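PDB 5MDN: DNA polymerase from Pyrobaculum calidifontis, which probably catalyses template-directed DNA synthesis, adding deoxyribonucleotides from their triphosphates to a growing strand with release of diphosphate, as in other family B DNA polymerases. Local coordinates for residues K431-S435 and P436-L440; K489-P492 and D493-E496. All coordinates share one frame; numbering follows the deposited sequence.

Contact 1 (K431-S435 and P436-L440); sequences KYNLS and PDTYL
The backbone turns tightly after Ser435, whose carbonyl O accepts a hydrogen bond from Thr438 N at 3.2 Å. Tyr439 N adds a weak bond to the same oxygen. Pro436 and Asp437 form the bend, and the chain enters it from Asn433, whose positive phi marks it as the C-prime residue of a Schellman motif ending helix 424-431.

Two side chains tie the turn to what precedes it. With OG1 placed between the backbone N and the carbonyl carbon (chi1 61°), Thr438 sets its hydroxyl 2.9 Å from Asn433 O and 3.0 Å from Ser435 O, so its one proton could serve either acceptor. Its methyl CG2 comes up obliquely against the amide of Asn433, whose ND2 is hydrogen-bonded to Arg462 O. On the Asp437 side, Ser435 OG donates to Asp437 OD1 at 2.5 Å, meeting the carboxylate on its syn side but 26° out of its plane. This hydroxyl and carboxylate also take backbone N-H groups, Ile469 N going to Ser435 OG and Phe468 N to Asp437 OD2, a setting likely to favour the charged carboxylate.

The largely buried turn thus follows the helix of the polymerase motif A region and meets the start of helix 468-486, the first helix of the fingers. Backbone bonds from Thr438 and Leu440 run to strand 460-462, against which Leu434 and Thr438 also pack.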
loop_
_atom_site.group_PDB
_atom_site.type_symbol
_atom_site.label_atom_id
_atom_site.label_comp_id
_atom_site.label_asym_id
_atom_site.label_seq_id
_atom_site.Cartn_x
_atom_site.Cartn_y
_atom_site.Cartn_z
ATOM N N LYS A 431 -1.428 -28.764 2.564
ATOM C CA LYS A 431 -1.029 -30.147 2.816
ATOM C C LYS A 431 -1.583 -30.672 4.137
ATOM O O LYS A 431 -1.811 -31.880 4.274
ATOM C CB LYS A 431 0.497 -30.245 2.793
ATOM C CG LYS A 431 1.066 -31.635 3.000
ATOM C CD LYS A 431 2.589 -31.593 2.958
ATOM C CE LYS A 431 3.203 -32.943 3.293
ATOM N NZ LYS A 431 2.812 -33.995 2.316
ATOM N N TYR A 432 -1.818 -29.792 5.108
ATOM C CA TYR A 432 -2.379 -30.187 6.393
ATOM C C TYR A 432 -3.806 -29.700 6.595
ATOM O O TYR A 432 -4.385 -29.948 7.659
ATOM C CB TYR A 432 -1.480 -29.689 7.530
ATOM C CG TYR A 432 -0.102 -30.309 7.496
ATOM C CD1 TYR A 432 0.071 -31.669 7.719
ATOM C CD2 TYR A 432 1.022 -29.543 7.216
ATOM C CE1 TYR A 432 1.324 -32.246 7.681
ATOM C CE2 TYR A 432 2.280 -30.112 7.174
ATOM C CZ TYR A 432 2.425 -31.463 7.409
ATOM O OH TYR A 432 3.676 -32.035 7.368
ATOM N N ASN A 433 -4.384 -29.021 5.604
ATOM C CA ASN A 433 -5.801 -28.660 5.599
ATOM C C ASN A 433 -6.173 -27.826 6.825
ATOM O O ASN A 433 -7.144 -28.111 7.532
ATOM C CB ASN A 433 -6.676 -29.912 5.491
ATOM C CG ASN A 433 -8.078 -29.602 5.010
ATOM O OD1 ASN A 433 -8.282 -29.244 3.851
ATOM N ND2 ASN A 433 -9.053 -29.755 5.895
ATOM N N LEU A 434 -5.391 -26.779 7.074
ATOM C CA LEU A 434 -5.647 -25.871 8.185
ATOM C C LEU A 434 -6.632 -24.793 7.748
ATOM O O LEU A 434 -6.455 -24.174 6.694
ATOM C CB LEU A 434 -4.348 -25.233 8.680
ATOM C CG LEU A 434 -3.355 -26.056 9.511
ATOM C CD1 LEU A 434 -3.855 -27.469 9.792
ATOM C CD2 LEU A 434 -1.993 -26.092 8.834
ATOM N N SER A 435 -7.656 -24.561 8.571
ATOM C CA SER A 435 -8.723 -23.614 8.266
ATOM C C SER A 435 -9.615 -23.456 9.492
ATOM O O SER A 435 -9.699 -24.377 10.316
ATOM C CB SER A 435 -9.543 -24.088 7.064
ATOM O OG SER A 435 -10.374 -23.055 6.567
ATOM N N PRO A 436 -10.268 -22.302 9.668
ATOM C CA PRO A 436 -11.191 -22.162 10.809
ATOM C C PRO A 436 -12.271 -23.230 10.848
ATOM O O PRO A 436 -12.643 -23.693 11.934
ATOM C CB PRO A 436 -11.778 -20.758 10.606
ATOM C CG PRO A 436 -10.727 -20.021 9.853
ATOM C CD PRO A 436 -10.094 -21.034 8.939
ATOM N N ASP A 437 -12.788 -23.639 9.688
ATOM C CA ASP A 437 -13.877 -24.605 9.629
ATOM C C ASP A 437 -13.424 -26.046 9.836
ATOM O O ASP A 437 -14.277 -26.915 10.052
ATOM C CB ASP A 437 -14.607 -24.481 8.289
ATOM C CG ASP A 437 -13.662 -24.233 7.130
ATOM O OD1 ASP A 437 -12.804 -23.330 7.249
ATOM O OD2 ASP A 437 -13.778 -24.929 6.100
ATOM N N THR A 438 -12.122 -26.327 9.777
ATOM C CA THR A 438 -11.616 -27.680 9.977
ATOM C C THR A 438 -11.037 -27.907 11.368
ATOM O O THR A 438 -10.678 -29.045 11.692
ATOM C CB THR A 438 -10.552 -28.010 8.924
ATOM O OG1 THR A 438 -9.457 -27.093 9.043
ATOM C CG2 THR A 438 -11.146 -27.902 7.533
ATOM N N TYR A 439 -10.939 -26.864 12.187
ATOM C CA TYR A 439 -10.447 -27.010 13.549
ATOM C C TYR A 439 -11.476 -27.728 14.419
ATOM O O TYR A 439 -12.687 -27.633 14.198
ATOM C CB TYR A 439 -10.112 -25.634 14.129
ATOM C CG TYR A 439 -9.868 -25.606 15.621
ATOM C CD1 TYR A 439 -8.670 -26.056 16.161
ATOM C CD2 TYR A 439 -10.831 -25.106 16.490
ATOM C CE1 TYR A 439 -8.444 -26.023 17.527
ATOM C CE2 TYR A 439 -10.614 -25.068 17.852
ATOM C CZ TYR A 439 -9.419 -25.525 18.367
ATOM O OH TYR A 439 -9.203 -25.490 19.725
ATOM N N LEU A 440 -10.983 -28.457 15.418
ATOM C CA LEU A 440 -11.835 -29.227 16.312
ATOM C C LEU A 440 -11.673 -28.730 17.742
ATOM O O LEU A 440 -10.620 -28.213 18.125
ATOM C CB LEU A 440 -11.519 -30.727 16.223
ATOM C CG LEU A 440 -11.682 -31.319 14.819
ATOM C CD1 LEU A 440 -11.260 -32.780 14.783
ATOM C CD2 LEU A 440 -13.115 -31.153 14.335
#

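Contact 2 (K489-P492 and D493-E496); sequences KYPP and DSPE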
loop_
_atom_site.group_PDB
_atom_site.type_symbol
_atom_site.label_atom_id
_atom_site.label_comp_id
_atom_site.label_asym_id
_atom_site.label_seq_id
_atom_site.Cartn_x
_atom_site.Cartn_y
_atom_site.Cartn_z
ATOM N N LYS A 489 5.328 -20.481 -23.746
ATOM C CA LYS A 489 4.999 -20.370 -25.165
ATOM C C LYS A 489 5.703 -19.182 -25.808
ATOM O O LYS A 489 6.141 -19.260 -26.961
ATOM C CB LYS A 489 3.485 -20.247 -25.354
ATOM C CG LYS A 489 3.061 -20.144 -26.816
ATOM C CD LYS A 489 1.605 -19.732 -26.968
ATOM C CE LYS A 489 0.652 -20.828 -26.533
ATOM N NZ LYS A 489 -0.769 -20.396 -26.666
ATOM N N TYR A 490 5.826 -18.081 -25.080
ATOM C CA TYR A 490 6.383 -16.843 -25.596
ATOM C C TYR A 490 7.840 -16.685 -25.185
ATOM O O TYR A 490 8.288 -17.276 -24.197
ATOM C CB TYR A 490 5.568 -15.647 -25.085
ATOM C CG TYR A 490 4.108 -15.673 -25.487
ATOM C CD1 TYR A 490 3.164 -16.353 -24.723
ATOM C CD2 TYR A 490 3.674 -15.019 -26.631
ATOM C CE1 TYR A 490 1.829 -16.376 -25.093
ATOM C CE2 TYR A 490 2.344 -15.036 -27.007
ATOM C CZ TYR A 490 1.426 -15.717 -26.235
ATOM O OH TYR A 490 0.102 -15.738 -26.604
ATOM N N PRO A 491 8.613 -15.886 -25.919
ATOM C CA PRO A 491 10.021 -15.673 -25.561
ATOM C C PRO A 491 10.146 -14.704 -24.398
ATOM O O PRO A 491 9.387 -13.727 -24.305
ATOM C CB PRO A 491 10.632 -15.092 -26.845
ATOM C CG PRO A 491 9.495 -14.443 -27.539
ATOM C CD PRO A 491 8.266 -15.241 -27.199
ATOM N N PRO A 492 11.089 -14.957 -23.480
ATOM C CA PRO A 492 11.160 -14.189 -22.224
ATOM C C PRO A 492 11.240 -12.671 -22.363
ATOM O O PRO A 492 10.951 -11.963 -21.393
ATOM C CB PRO A 492 12.433 -14.737 -21.565
ATOM C CG PRO A 492 12.544 -16.131 -22.077
ATOM C CD PRO A 492 12.056 -16.070 -23.500
ATOM N N ASP A 493 11.631 -12.146 -23.525
ATOM C CA ASP A 493 11.751 -10.703 -23.721
ATOM C C ASP A 493 10.637 -10.167 -24.616
ATOM O O ASP A 493 10.853 -9.281 -25.445
ATOM C CB ASP A 493 13.116 -10.330 -24.298
ATOM C CG ASP A 493 13.508 -8.884 -23.992
ATOM O OD1 ASP A 493 12.614 -8.076 -23.662
ATOM O OD2 ASP A 493 14.712 -8.556 -24.079
ATOM N N SER A 494 9.436 -10.700 -24.472
ATOM C CA SER A 494 8.307 -10.224 -25.249
ATOM C C SER A 494 7.350 -9.438 -24.364
ATOM O O SER A 494 7.356 -9.591 -23.139
ATOM C CB SER A 494 7.560 -11.396 -25.899
ATOM O OG SER A 494 7.008 -12.249 -24.914
ATOM N N PRO A 495 6.511 -8.579 -24.950
ATOM C CA PRO A 495 5.439 -7.975 -24.142
ATOM C C PRO A 495 4.480 -9.011 -23.586
ATOM O O PRO A 495 4.036 -8.893 -22.439
ATOM C CB PRO A 495 4.752 -7.018 -25.128
ATOM C CG PRO A 495 5.127 -7.519 -26.484
ATOM C CD PRO A 495 6.514 -8.066 -26.333
ATOM N N GLU A 496 4.157 -10.037 -24.378
ATOM C CA GLU A 496 3.232 -11.071 -23.928
ATOM C C GLU A 496 3.803 -11.887 -22.772
ATOM O O GLU A 496 3.041 -12.402 -21.946
ATOM C CB GLU A 496 2.876 -11.987 -25.100
ATOM C CG GLU A 496 2.131 -11.293 -26.231
ATOM C CD GLU A 496 3.062 -10.679 -27.263
ATOM O OE1 GLU A 496 4.290 -10.685 -27.038
ATOM O OE2 GLU A 496 2.565 -10.188 -28.298
#
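Tyr490 and Glu496 meet across the connection between the two antiparallel fingers helices, where a type I beta turn from Pro491 to Ser494 leads into the N-cap of helix 495-512. The two side chains run at about a right angle, and it is the aliphatic part of Glu496 that does the touching: CB sits over one face of the tyrosine ring in a CH-pi contact, 3.8 Å from the centroid and 24° off the ring normal, shifted toward CD2 and CE2. Glu496 CG follows over the same side, 3.8 Å from Tyr490 CE2. The glutamate chain then bends at chi2 (88°), which carries its carboxylate on beyond the ring yet leaves the two planes only 7° apart. Across the opposite face of the ring lies CG of Lys489, again near the rim, so the aromatic group is held between the methylenes of its chain neighbour and those of the first helical turn. Without the ring, as with an alanine here, Glu496 CB and CG are likely to lose the face they pack on, leaving that side chain freer to turn.

The turn itself is closed at Ser494. Its OG donates to Pro491 O at 2.9 Å, lying in the carbonyl plane, and accepts from Tyr497 N to cap the helix; the backbone N of Ser494 reaches the same Pro491 oxygen in a weak bond. OD1 of the neighbouring Asp493 forms a salt bridge with Arg498, in the first turn of helix 495-512. Next to the serine hydroxyl's bond, Ser494 CB lies 4.0 Å from Pro491 CG, the proline ring packing against the cap.

In the fold
Contact 1 precedes contact 2 along the chain, and both lie within the family B polymerase range. Their centres are 40 Å apart and their nearest atoms about 28 Å, so they do not touch. Helix 468-486 runs between them in space, and strand 460-462 also lies in the intervening chain: residues 431-440 bind the backbone at the helix start, while residues 489-496 connect its far end to helix 495-512. The two contacts therefore mark opposite ends of the antiparallel fingers helices, the base beside the motif A region and the solvent-facing tip. Neither is at the annotated magnesium sites. In this family the fingers move during nucleotide incorporation; contact 1 lies where the helical pair begins and contact 2 where it reverses.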